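Local coordinates for inactive glucansucrase (PDB 5JBD), which belongs to glycoside hydrolase family 70, whose members are built around a TIM-barrel domain, and is an inactive member of that family, at residues Asn48-Tyr52 with Gly758-Val762; Ile785-Tyr789 with Thr844-Gly850. One frame throughout, in Å; residues are numbered along the deposited sequence.

Contact 1 (Asn48-Tyr52 with Gly758-Val762)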
# COMPACT_ATOMS: atom_id res chain seq x y z
N ASN A 48 -13.06 23.14 -20.70
CA ASN A 48 -12.61 23.84 -19.51
C ASN A 48 -12.72 22.93 -18.29
O ASN A 48 -13.41 21.90 -18.31
CB ASN A 48 -13.43 25.11 -19.31
CG ASN A 48 -14.86 24.82 -18.93
OD1 ASN A 48 -15.22 24.87 -17.76
ND2 ASN A 48 -15.66 24.42 -19.91
N ILE A 49 -12.03 23.32 -17.23
CA ILE A 49 -11.94 22.55 -15.99
C ILE A 49 -12.32 23.50 -14.87
O ILE A 49 -11.56 24.40 -14.55
CB ILE A 49 -10.52 21.97 -15.77
CG1 ILE A 49 -10.10 21.13 -16.99
CG2 ILE A 49 -10.49 21.11 -14.50
CD1 ILE A 49 -8.67 20.63 -16.97
N ASP A 50 -13.54 23.35 -14.36
CA ASP A 50 -14.14 24.31 -13.43
C ASP A 50 -13.99 25.79 -13.85
O ASP A 50 -13.70 26.65 -13.02
CB ASP A 50 -13.55 24.09 -12.02
CG ASP A 50 -13.73 22.66 -11.54
OD1 ASP A 50 -14.89 22.24 -11.36
OD2 ASP A 50 -12.72 21.95 -11.35
N GLY A 51 -14.18 26.07 -15.14
CA GLY A 51 -14.06 27.43 -15.71
C GLY A 51 -12.69 27.79 -16.28
O GLY A 51 -12.58 28.68 -17.13
N TYR A 52 -11.64 27.10 -15.82
CA TYR A 52 -10.26 27.41 -16.24
C TYR A 52 -9.93 26.67 -17.53
O TYR A 52 -10.55 25.65 -17.84
CB TYR A 52 -9.28 27.05 -15.09
CG TYR A 52 -9.60 27.85 -13.85
CD1 TYR A 52 -9.17 29.17 -13.72
CD2 TYR A 52 -10.43 27.32 -12.85
CE1 TYR A 52 -9.52 29.93 -12.62
CE2 TYR A 52 -10.78 28.07 -11.74
CZ TYR A 52 -10.32 29.38 -11.63
OH TYR A 52 -10.66 30.13 -10.54
N GLY A 758 -11.60 11.90 -13.39
CA GLY A 758 -12.08 13.29 -13.45
C GLY A 758 -11.08 14.31 -12.93
O GLY A 758 -10.63 14.21 -11.79
N GLN A 759 -10.74 15.29 -13.77
CA GLN A 759 -9.88 16.40 -13.38
C GLN A 759 -10.67 17.52 -12.71
O GLN A 759 -11.87 17.73 -13.00
CB GLN A 759 -9.13 16.99 -14.57
CG GLN A 759 -7.94 16.16 -15.00
CD GLN A 759 -7.26 16.71 -16.24
OE1 GLN A 759 -7.78 16.58 -17.35
NE2 GLN A 759 -6.11 17.34 -16.06
N GLU A 760 -9.98 18.23 -11.83
CA GLU A 760 -10.54 19.32 -11.06
C GLU A 760 -9.49 20.40 -10.91
O GLU A 760 -8.31 20.10 -10.73
CB GLU A 760 -10.98 18.80 -9.69
CG GLU A 760 -11.83 19.77 -8.86
CD GLU A 760 -12.23 19.22 -7.50
OE1 GLU A 760 -11.88 18.06 -7.15
OE2 GLU A 760 -12.91 19.97 -6.77
N ALA A 761 -9.89 21.67 -11.01
CA ALA A 761 -8.98 22.77 -10.73
C ALA A 761 -8.85 22.90 -9.22
O ALA A 761 -9.83 23.20 -8.53
CB ALA A 761 -9.45 24.08 -11.35
N VAL A 762 -7.66 22.63 -8.72
CA VAL A 762 -7.35 22.79 -7.29
C VAL A 762 -6.20 23.79 -7.14
O VAL A 762 -5.40 23.93 -8.06
CB VAL A 762 -6.96 21.45 -6.63
CG1 VAL A 762 -8.19 20.59 -6.44
CG2 VAL A 762 -5.91 20.69 -7.43
O HOH W 1 -14.26 19.23 -11.91

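Contact 2 (Ile785-Tyr789 with Thr844-Gly850)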
# COMPACT_ATOMS: atom_id res chain seq x y z
N ILE A 785 -2.95 27.10 -9.39
CA ILE A 785 -4.02 26.26 -9.91
C ILE A 785 -3.40 25.12 -10.73
O ILE A 785 -2.59 25.36 -11.61
CB ILE A 785 -5.07 27.08 -10.70
CG1 ILE A 785 -5.75 28.06 -9.74
CG2 ILE A 785 -6.08 26.14 -11.35
CD1 ILE A 785 -6.91 28.84 -10.28
N TYR A 786 -3.85 23.90 -10.43
CA TYR A 786 -3.30 22.65 -10.95
C TYR A 786 -4.48 21.74 -11.27
O TYR A 786 -5.44 21.64 -10.49
CB TYR A 786 -2.45 22.02 -9.82
CG TYR A 786 -1.71 20.71 -10.11
CD1 TYR A 786 -0.73 20.63 -11.09
CD2 TYR A 786 -1.95 19.57 -9.33
CE1 TYR A 786 -0.03 19.44 -11.32
CE2 TYR A 786 -1.25 18.37 -9.55
CZ TYR A 786 -0.29 18.31 -10.54
OH TYR A 786 0.41 17.13 -10.77
N PHE A 787 -4.43 21.06 -12.42
CA PHE A 787 -5.55 20.25 -12.89
C PHE A 787 -5.40 18.78 -12.50
O PHE A 787 -5.31 17.89 -13.34
CB PHE A 787 -5.74 20.42 -14.40
CG PHE A 787 -5.99 21.84 -14.84
CD1 PHE A 787 -6.93 22.65 -14.19
CD2 PHE A 787 -5.32 22.37 -15.94
CE1 PHE A 787 -7.16 23.95 -14.61
CE2 PHE A 787 -5.56 23.67 -16.37
CZ PHE A 787 -6.49 24.46 -15.70
N ALA A 788 -5.42 18.53 -11.19
CA ALA A 788 -5.21 17.18 -10.66
C ALA A 788 -6.40 16.31 -10.99
O ALA A 788 -7.53 16.80 -11.03
CB ALA A 788 -5.02 17.23 -9.15
N TYR A 789 -6.13 15.03 -11.22
CA TYR A 789 -7.18 14.01 -11.24
C TYR A 789 -7.59 13.75 -9.79
O TYR A 789 -6.77 13.29 -8.99
CB TYR A 789 -6.68 12.73 -11.92
CG TYR A 789 -6.52 12.91 -13.41
CD1 TYR A 789 -5.35 13.44 -13.95
CD2 TYR A 789 -7.56 12.60 -14.28
CE1 TYR A 789 -5.22 13.63 -15.32
CE2 TYR A 789 -7.43 12.77 -15.66
CZ TYR A 789 -6.26 13.29 -16.17
OH TYR A 789 -6.13 13.48 -17.52
N THR A 844 -2.09 15.33 -3.25
CA THR A 844 -1.74 14.21 -4.12
C THR A 844 -0.25 14.16 -4.33
O THR A 844 0.41 15.21 -4.28
CB THR A 844 -2.46 14.28 -5.50
OG1 THR A 844 -2.05 13.19 -6.34
CG2 THR A 844 -2.14 15.58 -6.21
N SER A 845 0.28 12.97 -4.57
CA SER A 845 1.62 12.84 -5.13
C SER A 845 1.61 13.45 -6.54
O SER A 845 0.56 13.57 -7.16
CB SER A 845 2.09 11.39 -5.17
OG SER A 845 1.13 10.52 -5.75
N LEU A 846 2.77 13.87 -7.01
CA LEU A 846 2.86 14.58 -8.29
C LEU A 846 2.30 13.68 -9.39
O LEU A 846 2.62 12.49 -9.44
CB LEU A 846 4.31 14.99 -8.60
CG LEU A 846 5.07 15.79 -7.54
CD1 LEU A 846 6.45 16.17 -8.07
CD2 LEU A 846 4.30 17.02 -7.08
N GLN A 847 1.44 14.23 -10.25
CA GLN A 847 0.71 13.41 -11.22
C GLN A 847 1.31 13.39 -12.62
O GLN A 847 0.73 12.78 -13.53
CB GLN A 847 -0.76 13.84 -11.25
CG GLN A 847 -1.49 13.57 -9.94
CD GLN A 847 -2.99 13.73 -10.04
OE1 GLN A 847 -3.51 14.19 -11.06
NE2 GLN A 847 -3.70 13.39 -8.97
N ASN A 848 2.45 14.05 -12.80
CA ASN A 848 3.19 14.07 -14.07
C ASN A 848 2.42 14.74 -15.23
O ASN A 848 2.51 14.30 -16.37
CB ASN A 848 3.63 12.65 -14.49
CG ASN A 848 4.52 11.97 -13.46
OD1 ASN A 848 4.27 10.83 -13.08
ND2 ASN A 848 5.55 12.65 -13.02
N ILE A 849 1.69 15.82 -14.93
CA ILE A 849 0.95 16.59 -15.96
C ILE A 849 1.51 17.99 -16.25
O ILE A 849 1.32 18.52 -17.36
CB ILE A 849 -0.56 16.68 -15.65
CG1 ILE A 849 -0.81 17.39 -14.31
CG2 ILE A 849 -1.17 15.29 -15.64
CD1 ILE A 849 -2.28 17.58 -13.99
N GLY A 850 2.14 18.60 -15.25
CA GLY A 850 2.74 19.92 -15.38
C GLY A 850 2.01 20.96 -14.54
O GLY A 850 0.80 20.87 -14.36
O HOH W 2 -2.15 21.67 -14.21

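Contact 1 (Asn48-Tyr52 with Gly758-Val762)
A tight turn from an N-terminal loop docks here on strand 758-767 of the six-stranded antiparallel sheet, 706 residues further along the chain. Ile49 to Tyr52 form a type I' beta turn, closed by Ile49 N to Tyr52 O (2.8 Å) and Tyr52 N to Ile49 O (3.0 Å). Asp50 and Gly51 both have positive phi, as this turn requires. Asn48 OD1 accepts from Gly51 N (3.1 Å), an Asx motif that braces the turn. Asp50 then reaches the strand: its OD2 accepts from Ala761 N at 2.9 Å. Water 1 lies 3.1 Å from Asp50 OD1 and 3.0 Å from Gln759 O and can link them. Ile49 CG2 lies 3.6 Å from Ala761 N, and Tyr52 CD2 touches Ala761 CB at 3.7 Å. The Tyr52 hydroxyl is tied to Asn208, and the Gly51 backbone to Leu865. Between these two segments, a carboxylate thus takes up a backbone NH of the strand, with Ile49 and Tyr52 packed beside it, rather than strand pairing.

Contact 2 (Ile785-Tyr789 with Thr844-Gly850)
Side chains, not paired backbones, join edge strand 784-791 to the loop that follows strand 841-845. Gln847 is m at chi1 and t at chi2, so its extended chain brings the amide to the backbone of Tyr789. There OE1 accepts from Tyr789 N (2.8 Å) and NE2 donates to Tyr789 O (3.1 Å). NE2 also donates to Thr844 OG1 (3.1 Å), while Thr844 OG1 donates to Ser845 O (2.8 Å). Tyr786, t at chi1, extends its ring to the loop, where its hydroxyl accepts from Gln847 N (3.1 Å). The same hydroxyl is bonded to Glu172. Ile849, p at chi1 and t at chi2, lays CD1 over one face of the Tyr786 ring and brings it 3.1 Å from Phe787 O. Its CG2 meets the edge of the Tyr789 ring. Phe787 centres an inverse gamma turn, and its N reaches Gly850 O through water 2. The Gln847 amide therefore bonds to both backbone polar groups of Tyr789, whose O also accepts from Asn242, much as a neighbouring strand would.

The two contacts lie side by side, with centres about 11 Å apart. Strands 758-767 and 784-791 are consecutive in the chain and antiparallel neighbours in one sheet. Contact 1 uses the first and contact 2 the second. Val762 O and Tyr786 N are 2.8 Å apart, a probable hydrogen bond between them. Gln759 NE2 lies 2.9 Å from Phe787 O, also a probable hydrogen bond. Packing joins them too: Ile49 CD1 is 3.6 Å from Phe787 CG, so the N-terminal turn touches both strands. The calcium ion, bound by Glu237, Asp243, Asn287 and Asn751, is about 11 Å from the side chain of Thr844 in contact 2.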